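Local coordinates for protein squalene synthase HpnC (Alicyclobacillus acidocaldarius subsp. acidocaldarius, PDB 4HD1) that probably acts as a transferase of the squalene/phytoene synthase family, working on isoprenoid diphosphates in squalene formation, at residues A[49-54]-A[69-73]; A[143-149]-A[234-238]; A[160-165]-A[223-228]. One frame throughout, in Å; residues are numbered along the deposited sequence.

Contact 1 of 3, residues A[49-54]-A[69-73]; sequences AFCRGV and LDAYE
One long side chain can bridge two helices that stand too far apart for their backbones to mesh. Residues 49-54 and 69-73, both helical throughout, run antiparallel at 159°, with axes 11.6 Å apart at closest approach; the nearest CA atoms, those of Val-54 and Leu-69, are 7.6 Å apart. The bump is Tyr-72, chi1 t, its CA-to-CB bond aimed at the partner helix. The hollow is at Gly-53, where a CB would clash with the phenol: Gly-53 CA lies 3.2 Å from Tyr-72 OH. Two helices that follow one another in this all-helical squalene/phytoene synthase fold, 41-56 and 65-81, are joined here. Tyr-72 OH donates a 2.7 Å hydrogen bond to Phe-50 O. Two side chains crowd the same ring atom: Phe-50 CE1 (chi1 t) lies 3.6 Å and Val-54 CG2 3.7 Å from Tyr-72 CE2. Leu-69, chi1 m and chi2 t, extends CD2 to 4.3 Å from Val-54 CG1, while Phe-89 meets the tyrosine ring edge-to-face.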
loop_
_atom_site.group_PDB
_atom_site.type_symbol
_atom_site.label_atom_id
_atom_site.label_comp_id
_atom_site.label_asym_id
_atom_site.label_seq_id
_atom_site.Cartn_x
_atom_site.Cartn_y
_atom_site.Cartn_z
ATOM N N ALA A 49 2.682 -10.369 -6.072
ATOM C CA ALA A 49 2.513 -10.527 -7.522
ATOM C C ALA A 49 1.152 -9.981 -7.946
ATOM O O ALA A 49 1.052 -9.289 -8.950
ATOM C CB ALA A 49 2.679 -11.976 -7.967
ATOM N N PHE A 50 0.108 -10.253 -7.166
ATOM C CA PHE A 50 -1.199 -9.660 -7.440
ATOM C C PHE A 50 -1.146 -8.121 -7.482
ATOM O O PHE A 50 -1.707 -7.511 -8.392
ATOM C CB PHE A 50 -2.260 -10.144 -6.443
ATOM C CG PHE A 50 -3.557 -9.381 -6.535
ATOM C CD1 PHE A 50 -4.568 -9.796 -7.405
ATOM C CD2 PHE A 50 -3.756 -8.229 -5.778
ATOM C CE1 PHE A 50 -5.753 -9.087 -7.503
ATOM C CE2 PHE A 50 -4.937 -7.512 -5.878
ATOM C CZ PHE A 50 -5.937 -7.943 -6.741
ATOM N N CYS A 51 -0.483 -7.502 -6.504
ATOM C CA CYS A 51 -0.352 -6.037 -6.464
ATOM C C CYS A 51 0.466 -5.495 -7.641
ATOM O O CYS A 51 0.141 -4.446 -8.191
ATOM C CB CYS A 51 0.269 -5.567 -5.146
ATOM S SG CYS A 51 -0.692 -5.982 -3.677
ATOM N N ARG A 52 1.525 -6.214 -8.017
ATOM C CA ARG A 52 2.313 -5.870 -9.196
ATOM C C ARG A 52 1.413 -5.810 -10.435
ATOM O O ARG A 52 1.540 -4.904 -11.258
ATOM C CB ARG A 52 3.453 -6.873 -9.412
ATOM C CG ARG A 52 4.289 -6.603 -10.661
ATOM C CD ARG A 52 4.768 -7.886 -11.325
ATOM N NE ARG A 52 5.209 -7.648 -12.700
ATOM C CZ ARG A 52 6.479 -7.594 -13.100
ATOM N NH1 ARG A 52 7.472 -7.773 -12.233
ATOM N NH2 ARG A 52 6.758 -7.366 -14.377
ATOM N N GLY A 53 0.504 -6.777 -10.545
ATOM C CA GLY A 53 -0.447 -6.840 -11.653
ATOM C C GLY A 53 -1.314 -5.598 -11.739
ATOM O O GLY A 53 -1.564 -5.095 -12.827
ATOM N N VAL A 54 -1.763 -5.095 -10.590
ATOM C CA VAL A 54 -2.545 -3.853 -10.557
ATOM C C VAL A 54 -1.672 -2.638 -10.908
ATOM O O VAL A 54 -2.114 -1.753 -11.642
ATOM C CB VAL A 54 -3.272 -3.628 -9.204
ATOM C CG1 VAL A 54 -4.297 -2.503 -9.328
ATOM C CG2 VAL A 54 -3.957 -4.903 -8.730
ATOM N N LEU A 69 -8.597 -3.672 -16.100
ATOM C CA LEU A 69 -8.873 -3.844 -14.676
ATOM C C LEU A 69 -10.092 -4.722 -14.438
ATOM O O LEU A 69 -10.100 -5.525 -13.502
ATOM C CB LEU A 69 -9.063 -2.491 -13.983
ATOM C CG LEU A 69 -7.833 -1.612 -13.749
ATOM C CD1 LEU A 69 -8.287 -0.263 -13.228
ATOM C CD2 LEU A 69 -6.839 -2.254 -12.789
ATOM N N ASP A 70 -11.112 -4.562 -15.283
ATOM C CA ASP A 70 -12.303 -5.415 -15.249
ATOM C C ASP A 70 -11.948 -6.877 -15.509
ATOM O O ASP A 70 -12.463 -7.772 -14.839
ATOM C CB ASP A 70 -13.350 -4.944 -16.267
ATOM C CG ASP A 70 -14.086 -3.683 -15.827
ATOM O OD1 ASP A 70 -13.700 -3.061 -14.807
ATOM O OD2 ASP A 70 -15.057 -3.306 -16.517
ATOM N N ALA A 71 -11.068 -7.114 -16.481
ATOM C CA ALA A 71 -10.607 -8.464 -16.789
ATOM C C ALA A 71 -9.768 -9.010 -15.640
ATOM O O ALA A 71 -9.830 -10.203 -15.325
ATOM C CB ALA A 71 -9.815 -8.477 -18.088
ATOM N N TYR A 72 -8.994 -8.128 -15.010
ATOM C CA TYR A 72 -8.137 -8.508 -13.890
ATOM C C TYR A 72 -8.992 -8.844 -12.671
ATOM O O TYR A 72 -8.667 -9.752 -11.901
ATOM C CB TYR A 72 -7.152 -7.385 -13.579
ATOM C CG TYR A 72 -5.935 -7.808 -12.787
ATOM C CD1 TYR A 72 -4.867 -8.467 -13.401
ATOM C CD2 TYR A 72 -5.840 -7.523 -11.424
ATOM C CE1 TYR A 72 -3.744 -8.843 -12.672
ATOM C CE2 TYR A 72 -4.723 -7.894 -10.687
ATOM C CZ TYR A 72 -3.680 -8.551 -11.314
ATOM O OH TYR A 72 -2.579 -8.907 -10.569
ATOM N N GLU A 73 -10.093 -8.116 -12.518
ATOM C CA GLU A 73 -11.069 -8.385 -11.469
ATOM C C GLU A 73 -11.771 -9.723 -11.719
ATOM O O GLU A 73 -12.058 -10.461 -10.772
ATOM C CB GLU A 73 -12.080 -7.241 -11.385
ATOM C CG GLU A 73 -13.102 -7.378 -10.270
ATOM C CD GLU A 73 -13.954 -6.136 -10.109
ATOM O OE1 GLU A 73 -15.195 -6.270 -10.105
ATOM O OE2 GLU A 73 -13.386 -5.027 -9.994
#

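Contact 2 of 3, residues A[143-149]-A[234-238]; sequences VLGIFGC and VPPRL
Side chains around the end of one helix can pack against the start of another. Residues 143-146 finish a helix that closes in a Schellman motif: Gly-148 takes positive phi (69°), its N donates a hydrogen bond to Gly-145 O at 3.2 Å, and Cys-149 N donates one to Leu-144 O at 2.8 Å. Across from it, Val-234 is extended and Pro-235 is the N-cap of the helix beginning at Pro-236. CA atoms pair Phe-147 with Leu-238 at 7.4 Å and Cys-149 with Val-234 at 6.7 Å. Leu-238, chi1 t and chi2 p, is central. Its CB lies 3.7 Å from the centroid of the Phe-147 ring (chi1 m, chi2 -90°), 7° off the normal, a CH-pi contact over the face. In this helical terpenoid-synthase-type fold the contact joins the end of helix 137-146 to the start of helix 236-257, and Phe-44 of helix 41-56 touches Val-143 and Phe-147. Leu-238 CD1 reaches Val-143 CG1 (chi1 t) at 3.7 Å; Leu-238 CD2 lies 4.0 Å from Leu-144 CD2 (chi1 m, chi2 t). Cys-149, chi1 m, sets SG 3.5 Å from Pro-235 CD and 3.8 Å from Val-234 CG1 (also chi1 m).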
loop_
_atom_site.group_PDB
_atom_site.type_symbol
_atom_site.label_atom_id
_atom_site.label_comp_id
_atom_site.label_asym_id
_atom_site.label_seq_id
_atom_site.Cartn_x
_atom_site.Cartn_y
_atom_site.Cartn_z
ATOM N N VAL A 143 -1.854 -8.938 4.977
ATOM C CA VAL A 143 -0.726 -9.362 5.805
ATOM C C VAL A 143 -1.210 -9.968 7.134
ATOM O O VAL A 143 -0.741 -11.041 7.537
ATOM C CB VAL A 143 0.298 -8.213 6.018
ATOM C CG1 VAL A 143 1.255 -8.520 7.170
ATOM C CG2 VAL A 143 1.073 -7.952 4.726
ATOM N N LEU A 144 -2.159 -9.301 7.795
ATOM C CA LEU A 144 -2.775 -9.853 9.008
ATOM C C LEU A 144 -3.414 -11.198 8.695
ATOM O O LEU A 144 -3.271 -12.156 9.461
ATOM C CB LEU A 144 -3.830 -8.904 9.591
ATOM C CG LEU A 144 -3.362 -7.603 10.245
ATOM C CD1 LEU A 144 -4.569 -6.758 10.631
ATOM C CD2 LEU A 144 -2.485 -7.895 11.458
ATOM N N GLY A 145 -4.104 -11.257 7.554
ATOM C CA GLY A 145 -4.755 -12.476 7.078
ATOM C C GLY A 145 -3.789 -13.635 6.935
ATOM O O GLY A 145 -4.095 -14.764 7.351
ATOM N N ILE A 146 -2.614 -13.358 6.363
ATOM C CA ILE A 146 -1.587 -14.389 6.163
ATOM C C ILE A 146 -1.125 -14.964 7.505
ATOM O O ILE A 146 -0.923 -16.170 7.623
ATOM C CB ILE A 146 -0.399 -13.875 5.309
ATOM C CG1 ILE A 146 -0.865 -13.599 3.868
ATOM C CG2 ILE A 146 0.750 -14.882 5.308
ATOM C CD1 ILE A 146 0.157 -12.901 2.990
ATOM N N PHE A 147 -1.009 -14.101 8.512
ATOM C CA PHE A 147 -0.578 -14.493 9.858
ATOM C C PHE A 147 -1.690 -14.998 10.792
ATOM O O PHE A 147 -1.418 -15.293 11.952
ATOM C CB PHE A 147 0.133 -13.314 10.536
ATOM C CG PHE A 147 1.582 -13.184 10.171
ATOM C CD1 PHE A 147 2.563 -13.839 10.921
ATOM C CD2 PHE A 147 1.977 -12.409 9.078
ATOM C CE1 PHE A 147 3.908 -13.724 10.593
ATOM C CE2 PHE A 147 3.323 -12.286 8.751
ATOM C CZ PHE A 147 4.289 -12.950 9.508
ATOM N N GLY A 148 -2.926 -15.091 10.301
ATOM C CA GLY A 148 -4.073 -15.475 11.137
ATOM C C GLY A 148 -4.478 -14.427 12.170
ATOM O O GLY A 148 -4.901 -14.766 13.283
ATOM N N CYS A 149 -4.358 -13.154 11.801
ATOM C CA CYS A 149 -4.626 -12.058 12.729
ATOM C C CYS A 149 -5.690 -11.082 12.242
ATOM O O CYS A 149 -5.766 -9.958 12.736
ATOM C CB CYS A 149 -3.334 -11.291 13.025
ATOM S SG CYS A 149 -2.122 -12.259 13.943
ATOM N N VAL A 234 0.013 -9.487 17.949
ATOM C CA VAL A 234 0.339 -10.390 16.841
ATOM C C VAL A 234 1.556 -11.257 17.180
ATOM O O VAL A 234 2.279 -10.934 18.124
ATOM C CB VAL A 234 0.568 -9.609 15.521
ATOM C CG1 VAL A 234 -0.701 -8.879 15.111
ATOM C CG2 VAL A 234 1.728 -8.626 15.649
ATOM N N PRO A 235 1.788 -12.357 16.423
ATOM C CA PRO A 235 3.010 -13.145 16.651
ATOM C C PRO A 235 4.264 -12.258 16.555
ATOM O O PRO A 235 4.266 -11.298 15.774
ATOM C CB PRO A 235 2.977 -14.176 15.517
ATOM C CG PRO A 235 1.529 -14.329 15.187
ATOM C CD PRO A 235 0.941 -12.957 15.372
ATOM N N PRO A 236 5.309 -12.552 17.358
ATOM C CA PRO A 236 6.512 -11.688 17.406
ATOM C C PRO A 236 7.181 -11.423 16.040
ATOM O O PRO A 236 7.709 -10.331 15.811
ATOM C CB PRO A 236 7.472 -12.430 18.357
ATOM C CG PRO A 236 6.716 -13.573 18.947
ATOM C CD PRO A 236 5.323 -13.614 18.386
ATOM N N ARG A 237 7.147 -12.404 15.143
ATOM C CA ARG A 237 7.658 -12.212 13.787
ATOM C C ARG A 237 6.901 -11.101 13.044
ATOM O O ARG A 237 7.524 -10.216 12.453
ATOM C CB ARG A 237 7.610 -13.517 12.998
ATOM C CG ARG A 237 8.537 -14.603 13.521
ATOM C CD ARG A 237 9.844 -14.586 12.761
ATOM N NE ARG A 237 10.328 -15.939 12.490
ATOM C CZ ARG A 237 11.012 -16.290 11.404
ATOM N NH1 ARG A 237 11.282 -15.392 10.462
ATOM N NH2 ARG A 237 11.410 -17.548 11.255
ATOM N N LEU A 238 5.569 -11.133 13.085
ATOM C CA LEU A 238 4.782 -10.046 12.501
ATOM C C LEU A 238 4.988 -8.730 13.266
ATOM O O LEU A 238 5.046 -7.656 12.653
ATOM C CB LEU A 238 3.289 -10.410 12.405
ATOM C CG LEU A 238 2.329 -9.343 11.838
ATOM C CD1 LEU A 238 2.795 -8.795 10.497
ATOM C CD2 LEU A 238 0.916 -9.893 11.719
#

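Contact 3 of 3, residues A[160-165]-A[223-228]; sequences ATCTAL and LFDEGR
This is a buried, close antiparallel helix-helix contact in the all-helical fold, between helix 152-172 and the C-terminal end of helix 207-227. The axes of the two short segments approach to 7.8 Å and cross at -153°. Ala-160 and Gly-227 permit that closeness: CA atoms of Ala-160 and Leu-223 are 5.0 Å apart, those of Thr-161 and Gly-227 4.9 Å, and a CB on Gly-227 would clash with Thr-161 OG1, which lies 3.2 Å from Gly-227 CA. Leu-223 (chi1 m, chi2 t) places CB 3.3 Å from Ala-160 O and 3.7 Å from Ala-164 CB. Phe-224, chi1 m, starts away from the partner but swings its ring back, so that Ala-164 CB stands 3.5 Å from the ring centroid, 3° off the normal, in a CH-pi contact. Water 1 is hydrogen-bonded to Thr-161 OG1 (2.7 Å) and donates to Phe-224 O (3.1 Å). Fit among small and apolar groups therefore dominates, with the water supplying a polar bridge between the helices.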
loop_
_atom_site.group_PDB
_atom_site.type_symbol
_atom_site.label_atom_id
_atom_site.label_comp_id
_atom_site.label_asym_id
_atom_site.label_seq_id
_atom_site.Cartn_x
_atom_site.Cartn_y
_atom_site.Cartn_z
ATOM N N ALA A 160 -4.477 2.324 10.500
ATOM C CA ALA A 160 -3.806 3.526 10.995
ATOM C C ALA A 160 -2.353 3.566 10.509
ATOM O O ALA A 160 -1.866 4.606 10.061
ATOM C CB ALA A 160 -3.878 3.612 12.519
ATOM N N THR A 161 -1.676 2.423 10.573
ATOM C CA THR A 161 -0.274 2.326 10.163
ATOM C C THR A 161 -0.096 2.407 8.646
ATOM O O THR A 161 0.728 3.196 8.152
ATOM C CB THR A 161 0.366 1.029 10.683
ATOM O OG1 THR A 161 0.229 0.987 12.103
ATOM C CG2 THR A 161 1.847 0.969 10.325
ATOM N N CYS A 162 -0.853 1.590 7.914
ATOM C CA CYS A 162 -0.796 1.611 6.455
ATOM C C CYS A 162 -1.085 3.024 5.900
ATOM O O CYS A 162 -0.346 3.519 5.049
ATOM C CB CYS A 162 -1.705 0.533 5.856
ATOM S SG CYS A 162 -1.003 -1.132 5.971
ATOM N N THR A 163 -2.117 3.685 6.423
ATOM C CA THR A 163 -2.435 5.072 6.040
ATOM C C THR A 163 -1.323 6.060 6.420
ATOM O O THR A 163 -0.946 6.920 5.606
ATOM C CB THR A 163 -3.778 5.527 6.644
ATOM O OG1 THR A 163 -4.837 4.767 6.051
ATOM C CG2 THR A 163 -4.026 7.015 6.410
ATOM N N ALA A 164 -0.800 5.938 7.641
ATOM C CA ALA A 164 0.306 6.783 8.080
ATOM C C ALA A 164 1.459 6.684 7.092
ATOM O O ALA A 164 2.049 7.693 6.710
ATOM C CB ALA A 164 0.769 6.392 9.479
ATOM N N LEU A 165 1.754 5.459 6.667
ATOM C CA LEU A 165 2.876 5.191 5.780
ATOM C C LEU A 165 2.687 5.830 4.399
ATOM O O LEU A 165 3.619 6.450 3.857
ATOM C CB LEU A 165 3.087 3.680 5.666
ATOM C CG LEU A 165 4.457 3.098 5.312
ATOM C CD1 LEU A 165 5.618 3.813 5.986
ATOM C CD2 LEU A 165 4.455 1.626 5.686
ATOM N N LEU A 223 -1.232 8.768 13.633
ATOM C CA LEU A 223 -1.641 7.471 13.095
ATOM C C LEU A 223 -0.631 6.353 13.395
ATOM O O LEU A 223 -1.023 5.244 13.768
ATOM C CB LEU A 223 -1.963 7.569 11.598
ATOM C CG LEU A 223 -3.267 8.325 11.281
ATOM C CD1 LEU A 223 -3.346 8.671 9.798
ATOM C CD2 LEU A 223 -4.508 7.558 11.752
ATOM N N PHE A 224 0.658 6.650 13.249
ATOM C CA PHE A 224 1.702 5.739 13.721
ATOM C C PHE A 224 1.532 5.389 15.204
ATOM O O PHE A 224 1.546 4.212 15.560
ATOM C CB PHE A 224 3.108 6.297 13.453
ATOM C CG PHE A 224 3.564 6.111 12.037
ATOM C CD1 PHE A 224 3.555 4.846 11.449
ATOM C CD2 PHE A 224 4.008 7.195 11.282
ATOM C CE1 PHE A 224 3.968 4.672 10.136
ATOM C CE2 PHE A 224 4.422 7.022 9.966
ATOM C CZ PHE A 224 4.402 5.759 9.397
ATOM N N ASP A 225 1.353 6.411 16.048
ATOM C CA ASP A 225 1.160 6.225 17.493
ATOM C C ASP A 225 -0.015 5.309 17.818
ATOM O O ASP A 225 0.088 4.452 18.686
ATOM C CB ASP A 225 0.959 7.569 18.199
ATOM C CG ASP A 225 2.185 8.462 18.138
ATOM O OD1 ASP A 225 3.250 8.003 17.667
ATOM O OD2 ASP A 225 2.076 9.634 18.567
ATOM N N GLU A 226 -1.131 5.499 17.122
ATOM C CA GLU A 226 -2.289 4.620 17.275
ATOM C C GLU A 226 -2.013 3.212 16.715
ATOM O O GLU A 226 -2.402 2.209 17.318
ATOM C CB GLU A 226 -3.520 5.241 16.611
ATOM C CG GLU A 226 -4.841 4.613 17.028
ATOM C CD GLU A 226 -6.016 5.010 16.138
ATOM O OE1 GLU A 226 -5.868 5.907 15.267
ATOM O OE2 GLU A 226 -7.104 4.414 16.314
ATOM N N GLY A 227 -1.331 3.138 15.577
ATOM C CA GLY A 227 -1.047 1.849 14.929
ATOM C C GLY A 227 -0.164 0.925 15.746
ATOM O O GLY A 227 -0.384 -0.293 15.792
ATOM N N ARG A 228 0.830 1.530 16.389
ATOM C CA ARG A 228 1.773 0.883 17.304
ATOM C C ARG A 228 1.165 -0.216 18.178
ATOM O O ARG A 228 1.817 -1.212 18.472
ATOM C CB ARG A 228 2.344 1.959 18.219
ATOM C CG ARG A 228 3.796 1.795 18.593
ATOM C CD ARG A 228 4.106 2.770 19.704
ATOM N NE ARG A 228 5.531 3.046 19.840
ATOM C CZ ARG A 228 6.412 2.228 20.414
ATOM N NH1 ARG A 228 7.685 2.590 20.494
ATOM N NH2 ARG A 228 6.032 1.047 20.897
HETATM O O HOH W 1 2.265 2.022 13.507
#

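How the contacts relate
From the N terminus, contact 1 first closes a loop (14 residues between its segments) across helices 41-56 and 65-81, before the others open. Contact 2 opens at the end of helix 137-146 and closes, after 84 intervening residues, at the start of helix 236-257. Nested inside that loop is contact 3, so the outer pair, 137-146 and 236-257, encloses in sequence the inner pair, 152-172 and 207-227, each next in the chain to an outer helix. Contacts 2 and 3 have centres about 16 Å apart; those of contacts 1 and 3, about 26 Å apart, lie on opposite sides of the chain's centre. Helix 41-56 links early and late parts, packing also on contact 2 through Phe-44.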